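Local structure of peptidoglycan D,D-transpeptidase PbpA (Mycobacterium tuberculosis, 3UN7) at residues S193-K196 against V197-T200; T398-G402 against T403-H407. The protein probably catalyses the D,D-transpeptidation that cross-links cell-wall peptidoglycan, binds penicillin, and probably takes part in regulating cell length. All coordinates share one frame; numbering follows the deposited sequence.

Contact 1 of 2, residues S193-K196 against V197-T200; sequences STFK and VITT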
loop_
_atom_site.group_PDB
_atom_site.type_symbol
_atom_site.label_atom_id
_atom_site.label_comp_id
_atom_site.label_asym_id
_atom_site.label_seq_id
_atom_site.Cartn_x
_atom_site.Cartn_y
_atom_site.Cartn_z
ATOM N N SER A 193 -2.170 2.499 -15.142
ATOM C CA SER A 193 -2.306 3.947 -15.320
ATOM C C SER A 193 -1.756 4.802 -14.175
ATOM O O SER A 193 -1.386 5.958 -14.401
ATOM C CB SER A 193 -3.778 4.311 -15.542
ATOM O OG SER A 193 -4.267 3.635 -16.680
ATOM N N THR A 194 -1.713 4.261 -12.956
ATOM C CA THR A 194 -1.144 5.029 -11.833
ATOM C C THR A 194 0.336 5.375 -12.080
ATOM O O THR A 194 0.850 6.379 -11.569
ATOM C CB THR A 194 -1.276 4.318 -10.448
ATOM O OG1 THR A 194 -0.718 3.001 -10.503
ATOM C CG2 THR A 194 -2.737 4.263 -9.966
ATOM N N PHE A 195 1.006 4.533 -12.872
ATOM C CA PHE A 195 2.430 4.703 -13.174
ATOM C C PHE A 195 2.728 5.906 -14.065
ATOM O O PHE A 195 3.870 6.359 -14.130
ATOM C CB PHE A 195 3.026 3.434 -13.792
ATOM C CG PHE A 195 4.504 3.293 -13.554
ATOM C CD1 PHE A 195 5.000 3.140 -12.261
ATOM C CD2 PHE A 195 5.405 3.352 -14.607
ATOM C CE1 PHE A 195 6.359 3.022 -12.036
ATOM C CE2 PHE A 195 6.772 3.238 -14.375
ATOM C CZ PHE A 195 7.241 3.066 -13.085
ATOM N N LYS A 196 1.701 6.444 -14.721
ATOM C CA LYS A 196 1.846 7.695 -15.477
ATOM C C LYS A 196 2.305 8.842 -14.569
ATOM O O LYS A 196 2.795 9.861 -15.041
ATOM C CB LYS A 196 0.547 8.051 -16.200
ATOM C CG LYS A 196 0.070 6.986 -17.167
ATOM C CD LYS A 196 -1.339 7.289 -17.676
ATOM C CE LYS A 196 -1.798 6.253 -18.684
ATOM N NZ LYS A 196 -3.274 6.339 -18.909
ATOM N N VAL A 197 2.153 8.673 -13.260
ATOM C CA VAL A 197 2.728 9.622 -12.311
ATOM C C VAL A 197 4.261 9.597 -12.430
ATOM O O VAL A 197 4.909 10.641 -12.434
ATOM C CB VAL A 197 2.292 9.311 -10.858
ATOM C CG1 VAL A 197 3.074 10.159 -9.865
ATOM C CG2 VAL A 197 0.777 9.537 -10.687
ATOM N N ILE A 198 4.835 8.401 -12.544
ATOM C CA ILE A 198 6.286 8.268 -12.659
ATOM C C ILE A 198 6.766 8.727 -14.032
ATOM O O ILE A 198 7.767 9.448 -14.140
ATOM C CB ILE A 198 6.751 6.815 -12.349
ATOM C CG1 ILE A 198 6.329 6.394 -10.931
ATOM C CG2 ILE A 198 8.254 6.655 -12.541
ATOM C CD1 ILE A 198 6.659 7.396 -9.818
ATOM N N THR A 199 6.043 8.329 -15.079
ATOM C CA THR A 199 6.383 8.734 -16.437
ATOM C C THR A 199 6.380 10.263 -16.529
ATOM O O THR A 199 7.297 10.857 -17.105
ATOM C CB THR A 199 5.408 8.124 -17.475
ATOM O OG1 THR A 199 5.370 6.700 -17.320
ATOM C CG2 THR A 199 5.817 8.494 -18.927
ATOM N N THR A 200 5.355 10.890 -15.957
ATOM C CA THR A 200 5.235 12.353 -15.956
ATOM C C THR A 200 6.373 13.010 -15.174
ATOM O O THR A 200 6.965 13.984 -15.651
ATOM C CB THR A 200 3.871 12.810 -15.388
ATOM O OG1 THR A 200 2.822 12.153 -16.111
ATOM C CG2 THR A 200 3.698 14.328 -15.484
#

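Contact 2 of 2, residues T398-G402 against T403-H407; sequences TAEHG and TDPRH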
loop_
_atom_site.group_PDB
_atom_site.type_symbol
_atom_site.label_atom_id
_atom_site.label_comp_id
_atom_site.label_asym_id
_atom_site.label_seq_id
_atom_site.Cartn_x
_atom_site.Cartn_y
_atom_site.Cartn_z
ATOM N N THR A 398 -6.429 1.557 -14.228
ATOM C CA THR A 398 -6.566 0.118 -14.295
ATOM C C THR A 398 -5.218 -0.457 -14.661
ATOM O O THR A 398 -4.338 0.265 -15.127
ATOM C CB THR A 398 -7.566 -0.328 -15.380
ATOM O OG1 THR A 398 -7.072 0.071 -16.656
ATOM C CG2 THR A 398 -8.907 0.302 -15.169
ATOM N N ALA A 399 -5.079 -1.761 -14.444
ATOM C CA ALA A 399 -3.854 -2.484 -14.728
ATOM C C ALA A 399 -4.187 -3.889 -15.212
ATOM O O ALA A 399 -4.759 -4.683 -14.464
ATOM C CB ALA A 399 -2.985 -2.546 -13.479
ATOM N N GLU A 400 -3.836 -4.178 -16.465
ATOM C CA GLU A 400 -3.907 -5.531 -17.016
ATOM C C GLU A 400 -2.920 -6.446 -16.298
ATOM O O GLU A 400 -1.910 -5.978 -15.785
ATOM C CB GLU A 400 -3.620 -5.513 -18.521
ATOM C CG GLU A 400 -4.626 -4.708 -19.326
ATOM C CD GLU A 400 -4.589 -5.010 -20.825
ATOM O OE1 GLU A 400 -3.625 -5.662 -21.307
ATOM O OE2 GLU A 400 -5.544 -4.604 -21.519
ATOM N N HIS A 401 -3.212 -7.747 -16.255
ATOM C CA HIS A 401 -2.381 -8.696 -15.507
ATOM C C HIS A 401 -2.521 -10.131 -16.013
ATOM O O HIS A 401 -3.461 -10.455 -16.737
ATOM C CB HIS A 401 -2.722 -8.654 -14.003
ATOM C CG HIS A 401 -4.164 -8.916 -13.707
ATOM N ND1 HIS A 401 -4.625 -10.139 -13.263
ATOM C CD2 HIS A 401 -5.256 -8.119 -13.816
ATOM C CE1 HIS A 401 -5.937 -10.079 -13.102
ATOM N NE2 HIS A 401 -6.344 -8.866 -13.437
ATOM N N GLY A 402 -1.589 -10.986 -15.604
ATOM C CA GLY A 402 -1.669 -12.412 -15.878
ATOM C C GLY A 402 -1.146 -12.765 -17.247
ATOM O O GLY A 402 -0.491 -11.949 -17.905
ATOM N N THR A 403 -1.449 -13.988 -17.675
ATOM C CA THR A 403 -0.965 -14.529 -18.944
ATOM C C THR A 403 -1.937 -14.254 -20.100
ATOM O O THR A 403 -1.594 -14.445 -21.276
ATOM C CB THR A 403 -0.714 -16.047 -18.827
ATOM O OG1 THR A 403 -1.912 -16.695 -18.382
ATOM C CG2 THR A 403 0.402 -16.330 -17.826
ATOM N N ASP A 404 -3.146 -13.809 -19.753
ATOM C CA ASP A 404 -4.146 -13.390 -20.739
ATOM C C ASP A 404 -4.735 -12.013 -20.372
ATOM O O ASP A 404 -5.926 -11.908 -20.053
ATOM C CB ASP A 404 -5.243 -14.460 -20.860
ATOM C CG ASP A 404 -6.236 -14.175 -21.982
ATOM O OD1 ASP A 404 -5.868 -13.509 -22.975
ATOM O OD2 ASP A 404 -7.392 -14.628 -21.864
ATOM N N PRO A 405 -3.898 -10.952 -20.418
ATOM C CA PRO A 405 -4.284 -9.608 -19.959
ATOM C C PRO A 405 -5.411 -8.939 -20.744
ATOM O O PRO A 405 -6.076 -8.050 -20.204
ATOM C CB PRO A 405 -2.988 -8.795 -20.103
ATOM C CG PRO A 405 -2.183 -9.529 -21.112
ATOM C CD PRO A 405 -2.503 -10.976 -20.898
ATOM N N ARG A 406 -5.626 -9.354 -21.993
ATOM C CA ARG A 406 -6.631 -8.708 -22.846
ATOM C C ARG A 406 -8.063 -9.141 -22.530
ATOM O O ARG A 406 -9.022 -8.490 -22.946
ATOM C CB ARG A 406 -6.326 -8.920 -24.337
ATOM C CG ARG A 406 -5.091 -8.166 -24.832
ATOM C CD ARG A 406 -5.412 -7.267 -26.017
ATOM N NE ARG A 406 -5.775 -8.002 -27.228
ATOM C CZ ARG A 406 -6.185 -7.429 -28.361
ATOM N NH1 ARG A 406 -6.294 -6.104 -28.447
ATOM N NH2 ARG A 406 -6.492 -8.179 -29.413
ATOM N N HIS A 407 -8.202 -10.231 -21.780
ATOM C CA HIS A 407 -9.517 -10.781 -21.466
ATOM C C HIS A 407 -9.835 -10.730 -19.971
ATOM O O HIS A 407 -10.979 -10.469 -19.583
ATOM C CB HIS A 407 -9.632 -12.209 -22.012
ATOM C CG HIS A 407 -9.545 -12.290 -23.506
ATOM N ND1 HIS A 407 -8.358 -12.148 -24.193
ATOM C CD2 HIS A 407 -10.499 -12.496 -24.445
ATOM C CE1 HIS A 407 -8.583 -12.262 -25.489
ATOM N NE2 HIS A 407 -9.876 -12.473 -25.671
HETATM O O HOH W 1 -5.925 -7.891 -17.521
#

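Contact 1 of 2, residues S193-K196 against V197-T200
This is a local, buried contact at the start of a helix, where F195 packs on I198 and K196 is bonded to T200 as a 3-10 turn carrying S193 runs into helix 196-205 of the transpeptidase domain. The turn is tied to the helix by V197 N to T194 O at 3.1 Å, then by T199 N, which reaches F195 O in the carbonyl plane with an N-H...O angle of 164°. K196 O takes two donors from one residue: T200 N to K196 O is 2.9 Å, and T200 OG1 to K196 O is 2.5 Å, unusually short, so the exact length is doubtful. Placing OG1 beside its own backbone N (chi1 -54°) folds the hydroxyl back onto the preceding turn. I198 CB stands over one face of the F195 ring, 3.9 Å from the F195 centroid in a CH-pi contact, while CG1 closes on CE1 and CG2 on CZ. S193 to K196 is the SxxK motif of penicillin-binding proteins, S193 being by similarity the nucleophile that forms the acyl-ester, and S252 and N254 belong to the SxN motif. Helical bonds and F195-I198 packing thus hold the backbone, while the extended K196 chain brings NZ to 3.6 Å from S193 OG and into hydrogen bonds with S252 and N254, an arrangement that probably keeps the lysine oriented toward the serine.

Contact 2 of 2, residues T398-G402 against T403-H407
E400 lies across P405, the two side chains meeting at about a right angle. OE1 of E400 comes to 3.4 Å from P405 CB, and E400 CB stands 3.7 Å from the same P405 CB. CG sits beside the backbone N (chi1 -62°) and the chain beyond it is extended, which carries the carboxylate out across P405. There it also lies beside P405 O, 3.4 Å from E400 CD, with no hydrogen bond between these acceptors. Next to this pair, H401 O faces P405 CA at 3.4 Å in a CA-H...O contact. That carbonyl has no other partner in the model, so the contact probably compensates only in part for its burial. No direct hydrogen bond spans the turn; a water does so instead, accepting from H401 N at 3.0 Å and donating to P405 O at 2.7 Å. The chain turns back through G402, whose phi is positive, and the two limbs run about 150° apart. On the far limb H407 ND1 makes a weak hydrogen bond to D404 OD1. The next shell fixes the near limb: Q310 receives the E400 amide N-H, the H401 ring stacks on H411, and H401 NE2 is hydrogen-bonded to P409 O. This is a surface loop leaving the strand that carries the KTG motif, the connection from that edge strand to its antiparallel neighbour 411-418 in the penicillin-binding fold.

In the fold
Followed from the N terminus, the chain makes contact 1 where the turn after helix 162-174 enters helix 196-205, and contact 2 much later, where strand 393-399 turns back toward strand 411-418. The two are in series: contact 1 is a helix start and contact 2 a loop that folds back, and neither nests in nor crosses the other. Their centres lie 18 Å apart, yet the ends meet, S193 N probably donating a hydrogen bond to T398 O at 3.1 Å. This joins the SxxK turn at the head of helix 196-205 to the edge strand of the five-stranded sheet, the classic seam where enzymes of this fold place their active site.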